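Local coordinates for protein methyl transferase from Methanosarcina acetivorans (Methanosarcina acetivorans, PDB 6MRO) that probably transfers methyl groups from S-adenosylmethionine, and binds S-adenosylhomocysteine and calcium ions, at residues 134-140 with 185-191. The protein carries 1 engineered substitution. Residues are numbered along the deposited sequence; the frame is centred on the assembly and turned at random.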
ATOM      1  N   TYR A 134      -0.016   6.876  -7.557  1.00 23.05           N
ATOM      2  CA  TYR A 134      -0.524   5.782  -6.741  1.00 20.46           C
ATOM      3  C   TYR A 134       0.123   4.498  -7.237  1.00 22.36           C
ATOM      4  O   TYR A 134       0.011   4.164  -8.428  1.00 18.50           O
ATOM      5  CB  TYR A 134      -2.048   5.693  -6.843  1.00 18.57           C
ATOM      6  CG  TYR A 134      -2.709   4.524  -6.121  1.00 19.72           C
ATOM      7  CD1 TYR A 134      -3.516   3.630  -6.812  1.00 18.48           C
ATOM      8  CD2 TYR A 134      -2.553   4.345  -4.744  1.00 17.36           C
ATOM      9  CE1 TYR A 134      -4.132   2.587  -6.168  1.00 22.32           C
ATOM     10  CE2 TYR A 134      -3.176   3.291  -4.074  1.00 17.08           C
ATOM     11  CZ  TYR A 134      -3.964   2.420  -4.805  1.00 18.36           C
ATOM     12  OH  TYR A 134      -4.596   1.391  -4.176  1.00 20.23           O
ATOM     13  N   PHE A 135       0.815   3.801  -6.335  1.00 16.82           N
ATOM     14  CA  PHE A 135       1.433   2.508  -6.609  1.00 17.56           C
ATOM     15  C   PHE A 135       0.791   1.469  -5.706  1.00 18.16           C
ATOM     16  O   PHE A 135       0.800   1.620  -4.475  1.00 18.77           O
ATOM     17  CB  PHE A 135       2.941   2.557  -6.355  1.00 18.00           C
ATOM     18  CG  PHE A 135       3.660   3.525  -7.242  1.00 18.79           C
ATOM     19  CD1 PHE A 135       3.870   3.219  -8.579  1.00 19.11           C
ATOM     20  CD2 PHE A 135       4.132   4.726  -6.743  1.00 21.00           C
ATOM     21  CE1 PHE A 135       4.528   4.107  -9.418  1.00 21.17           C
ATOM     22  CE2 PHE A 135       4.814   5.615  -7.565  1.00 23.20           C
ATOM     23  CZ  PHE A 135       5.011   5.313  -8.903  1.00 20.49           C
ATOM     24  N   MET A 136       0.237   0.422  -6.311  1.00 16.22           N
ATOM     25  CA  MET A 136      -0.504  -0.580  -5.566  1.00 15.95           C
ATOM     26  C   MET A 136      -0.016  -1.965  -5.947  1.00 18.11           C
ATOM     27  O   MET A 136       0.125  -2.277  -7.131  1.00 19.35           O
ATOM     28  CB  MET A 136      -2.005  -0.444  -5.826  1.00 16.51           C
ATOM     29  CG  MET A 136      -2.878  -1.401  -5.029  1.00 17.52           C
ATOM     30  SD  MET A 136      -3.093  -3.024  -5.814  1.00 19.78           S
ATOM     31  CE  MET A 136      -4.225  -2.555  -7.130  1.00 20.17           C
ATOM     32  N   LEU A 137       0.231  -2.789  -4.936  1.00 15.52           N
ATOM     33  CA  LEU A 137       0.705  -4.151  -5.121  1.00 15.64           C
ATOM     34  C   LEU A 137      -0.339  -5.122  -4.598  1.00 15.74           C
ATOM     35  O   LEU A 137      -0.798  -4.990  -3.456  1.00 16.08           O
ATOM     36  CB  LEU A 137       2.046  -4.326  -4.404  1.00 15.34           C
ATOM     37  CG  LEU A 137       2.706  -5.701  -4.325  1.00 22.18           C
ATOM     38  CD1 LEU A 137       3.251  -6.074  -5.681  1.00 19.72           C
ATOM     39  CD2 LEU A 137       3.843  -5.640  -3.270  1.00 22.96           C
ATOM     40  N   CYS A 138      -0.697  -6.108  -5.422  1.00 17.55           N
ATOM     41  CA  CYS A 138      -1.694  -7.091  -5.025  1.00 18.86           C
ATOM     42  C   CYS A 138      -1.398  -8.424  -5.702  1.00 22.21           C
ATOM     43  O   CYS A 138      -0.644  -8.503  -6.677  1.00 21.51           O
ATOM     44  CB  CYS A 138      -3.110  -6.591  -5.364  1.00 24.48           C
ATOM     45  SG  CYS A 138      -3.378  -6.333  -7.146  1.00 25.24           S
ATOM     46  N   PHE A 139      -1.988  -9.483  -5.162  1.00 21.34           N
ATOM     47  CA  PHE A 139      -1.864 -10.790  -5.794  1.00 18.20           C
ATOM     48  C   PHE A 139      -2.636 -10.798  -7.108  1.00 21.37           C
ATOM     49  O   PHE A 139      -3.714 -10.214  -7.209  1.00 24.08           O
ATOM     50  CB  PHE A 139      -2.389 -11.882  -4.865  1.00 19.30           C
ATOM     51  CG  PHE A 139      -1.611 -12.016  -3.597  1.00 28.40           C
ATOM     52  CD1 PHE A 139      -0.246 -12.245  -3.629  1.00 31.02           C
ATOM     53  CD2 PHE A 139      -2.238 -11.885  -2.369  1.00 37.57           C
ATOM     54  CE1 PHE A 139       0.488 -12.354  -2.452  1.00 32.92           C
ATOM     55  CE2 PHE A 139      -1.514 -12.001  -1.197  1.00 38.65           C
ATOM     56  CZ  PHE A 139      -0.148 -12.231  -1.244  1.00 35.16           C
ATOM     57  N   SER A 140      -2.082 -11.466  -8.119  1.00 20.26           N
ATOM     58  CA  SER A 140      -2.663 -11.426  -9.452  1.00 23.75           C
ATOM     59  C   SER A 140      -3.665 -12.558  -9.651  1.00 24.46           C
ATOM     60  O   SER A 140      -3.499 -13.674  -9.139  1.00 24.10           O
ATOM     61  CB  SER A 140      -1.579 -11.495 -10.535  1.00 26.11           C
ATOM     62  OG  SER A 140      -0.749 -12.632 -10.391  1.00 25.26           O
ATOM     63  N   ARG A 185       4.905 -14.975  -4.496  1.00 36.83           N
ATOM     64  CA  ARG A 185       3.573 -15.118  -5.063  1.00 37.20           C
ATOM     65  C   ARG A 185       3.462 -14.217  -6.286  1.00 28.95           C
ATOM     66  O   ARG A 185       3.982 -13.097  -6.278  1.00 26.53           O
ATOM     67  CB  ARG A 185       2.502 -14.729  -4.041  1.00 42.49           C
ATOM     68  CG  ARG A 185       2.456 -15.603  -2.799  1.00 48.72           C
ATOM     69  CD  ARG A 185       1.405 -16.688  -2.931  1.00 52.01           C
ATOM     70  NE  ARG A 185       0.214 -16.232  -3.653  1.00 56.33           N
ATOM     71  CZ  ARG A 185      -0.975 -16.030  -3.090  1.00 55.77           C
ATOM     72  NH1 ARG A 185      -2.002 -15.628  -3.828  1.00 57.00           N
ATOM     73  NH2 ARG A 185      -1.141 -16.230  -1.787  1.00 52.71           N
ATOM     74  N   GLN A 186       2.794 -14.705  -7.332  1.00 25.10           N
ATOM     75  CA  GLN A 186       2.577 -13.879  -8.517  1.00 23.71           C
ATOM     76  C   GLN A 186       1.693 -12.690  -8.167  1.00 23.56           C
ATOM     77  O   GLN A 186       0.679 -12.823  -7.478  1.00 23.76           O
ATOM     78  CB  GLN A 186       1.928 -14.687  -9.642  1.00 22.60           C
ATOM     79  CG  GLN A 186       2.883 -15.639 -10.346  1.00 29.48           C
ATOM     80  CD  GLN A 186       2.241 -16.286 -11.539  1.00 36.54           C
ATOM     81  OE1 GLN A 186       1.015 -16.267 -11.680  1.00 41.69           O
ATOM     82  NE2 GLN A 186       3.060 -16.872 -12.416  1.00 34.16           N
ATOM     83  N   ALA A 187       2.071 -11.523  -8.664  1.00 19.75           N
ATOM     84  CA  ALA A 187       1.468 -10.286  -8.197  1.00 18.84           C
ATOM     85  C   ALA A 187       1.347  -9.305  -9.358  1.00 20.85           C
ATOM     86  O   ALA A 187       1.950  -9.484 -10.424  1.00 21.43           O
ATOM     87  CB  ALA A 187       2.290  -9.678  -7.051  1.00 17.99           C
ATOM     88  N   TYR A 188       0.537  -8.268  -9.135  1.00 18.83           N
ATOM     89  CA  TYR A 188       0.410  -7.126 -10.030  1.00 22.47           C
ATOM     90  C   TYR A 188       0.897  -5.862  -9.338  1.00 22.21           C
ATOM     91  O   TYR A 188       0.632  -5.653  -8.149  1.00 20.55           O
ATOM     92  CB  TYR A 188      -1.039  -6.905 -10.468  1.00 20.54           C
ATOM     93  CG  TYR A 188      -1.488  -7.795 -11.592  1.00 20.63           C
ATOM     94  CD1 TYR A 188      -0.635  -8.100 -12.642  1.00 24.27           C
ATOM     95  CD2 TYR A 188      -2.776  -8.335 -11.605  1.00 21.37           C
ATOM     96  CE1 TYR A 188      -1.047  -8.912 -13.680  1.00 24.09           C
ATOM     97  CE2 TYR A 188      -3.198  -9.147 -12.637  1.00 22.77           C
ATOM     98  CZ  TYR A 188      -2.323  -9.436 -13.673  1.00 26.29           C
ATOM     99  OH  TYR A 188      -2.736 -10.257 -14.702  1.00 26.49           O
ATOM    100  N   LEU A 189       1.581  -5.002 -10.091  1.00 19.44           N
ATOM    101  CA  LEU A 189       1.922  -3.660  -9.630  1.00 17.95           C
ATOM    102  C   LEU A 189       1.231  -2.655 -10.541  1.00 25.30           C
ATOM    103  O   LEU A 189       1.502  -2.609 -11.748  1.00 23.35           O
ATOM    104  CB  LEU A 189       3.429  -3.428  -9.625  1.00 18.01           C
ATOM    105  CG  LEU A 189       3.823  -2.023  -9.149  1.00 23.04           C
ATOM    106  CD1 LEU A 189       3.648  -1.901  -7.640  1.00 20.75           C
ATOM    107  CD2 LEU A 189       5.248  -1.692  -9.575  1.00 28.40           C
ATOM    108  N   LEU A 190       0.324  -1.881  -9.964  1.00 18.22           N
ATOM    109  CA  LEU A 190      -0.346  -0.805 -10.667  1.00 20.54           C
ATOM    110  C   LEU A 190       0.412   0.496 -10.445  1.00 19.58           C
ATOM    111  O   LEU A 190       0.727   0.858  -9.301  1.00 19.95           O
ATOM    112  CB  LEU A 190      -1.789  -0.673 -10.177  1.00 18.93           C
ATOM    113  CG  LEU A 190      -2.475   0.670 -10.441  1.00 19.54           C
ATOM    114  CD1 LEU A 190      -2.799   0.811 -11.931  1.00 26.04           C
ATOM    115  CD2 LEU A 190      -3.743   0.743  -9.592  1.00 19.52           C
ATOM    116  N   SER A 191       0.688   1.200 -11.536  1.00 19.60           N
ATOM    117  CA  SER A 191       1.133   2.584 -11.496  1.00 20.98           C
ATOM    118  C   SER A 191       0.005   3.435 -12.057  1.00 24.74           C
ATOM    119  O   SER A 191      -0.424   3.229 -13.200  1.00 22.00           O
ATOM    120  CB  SER A 191       2.416   2.783 -12.299  1.00 22.86           C
ATOM    121  OG  SER A 191       2.739   4.165 -12.413  1.00 21.63           O
TER
HETATM  122  O   HOH W   1       1.412 -11.710 -11.902  1.00 32.19           O
HETATM  123  O   HOH W   2      -1.473 -15.420 -10.591  1.00 32.42           O
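Met136 and Cys138 pair antiparallel with Leu190 and Tyr188 in the sheet of a Rossmann-like class I methyltransferase fold, where strand 184-193 runs against strand 132-139. Each couple shares two backbone hydrogen bonds, the shortest from Tyr188 N to Cys138 O at 2.7 Å. Farther along, at Phe139, the flat guanidinium of Arg185 stacks on the ring, planes 12° apart, in a cation-pi contact with Arg185 CZ 4.0 Å from the ring centroid. Bends at chi2 and chi3 (-96° and -36°) fold the arginine back, bringing NH1 over the ring near CG while Arg185 CB touches Phe139 CE1 at 3.5 Å. A leucine in place of Phe139 would probably leave the guanidinium without its flat partner and free to swing. His110 and Phe176 meet the same ring edge-to-face. Next door, Ser140 CB sits over the centre of the Tyr188 ring, 3.6 Å from its centroid, as a CH-pi contact. On the Met136 and Tyr188 face, helix 155-162 covers the sheet; on the Leu137 and Leu189 face, Leu137 packs against helix 20-27. Ser140 O accepts from Arg152, a calcium-site residue, while Ser140 OG donates to a water 2.8 Å away that in turn donates to Ala187 O.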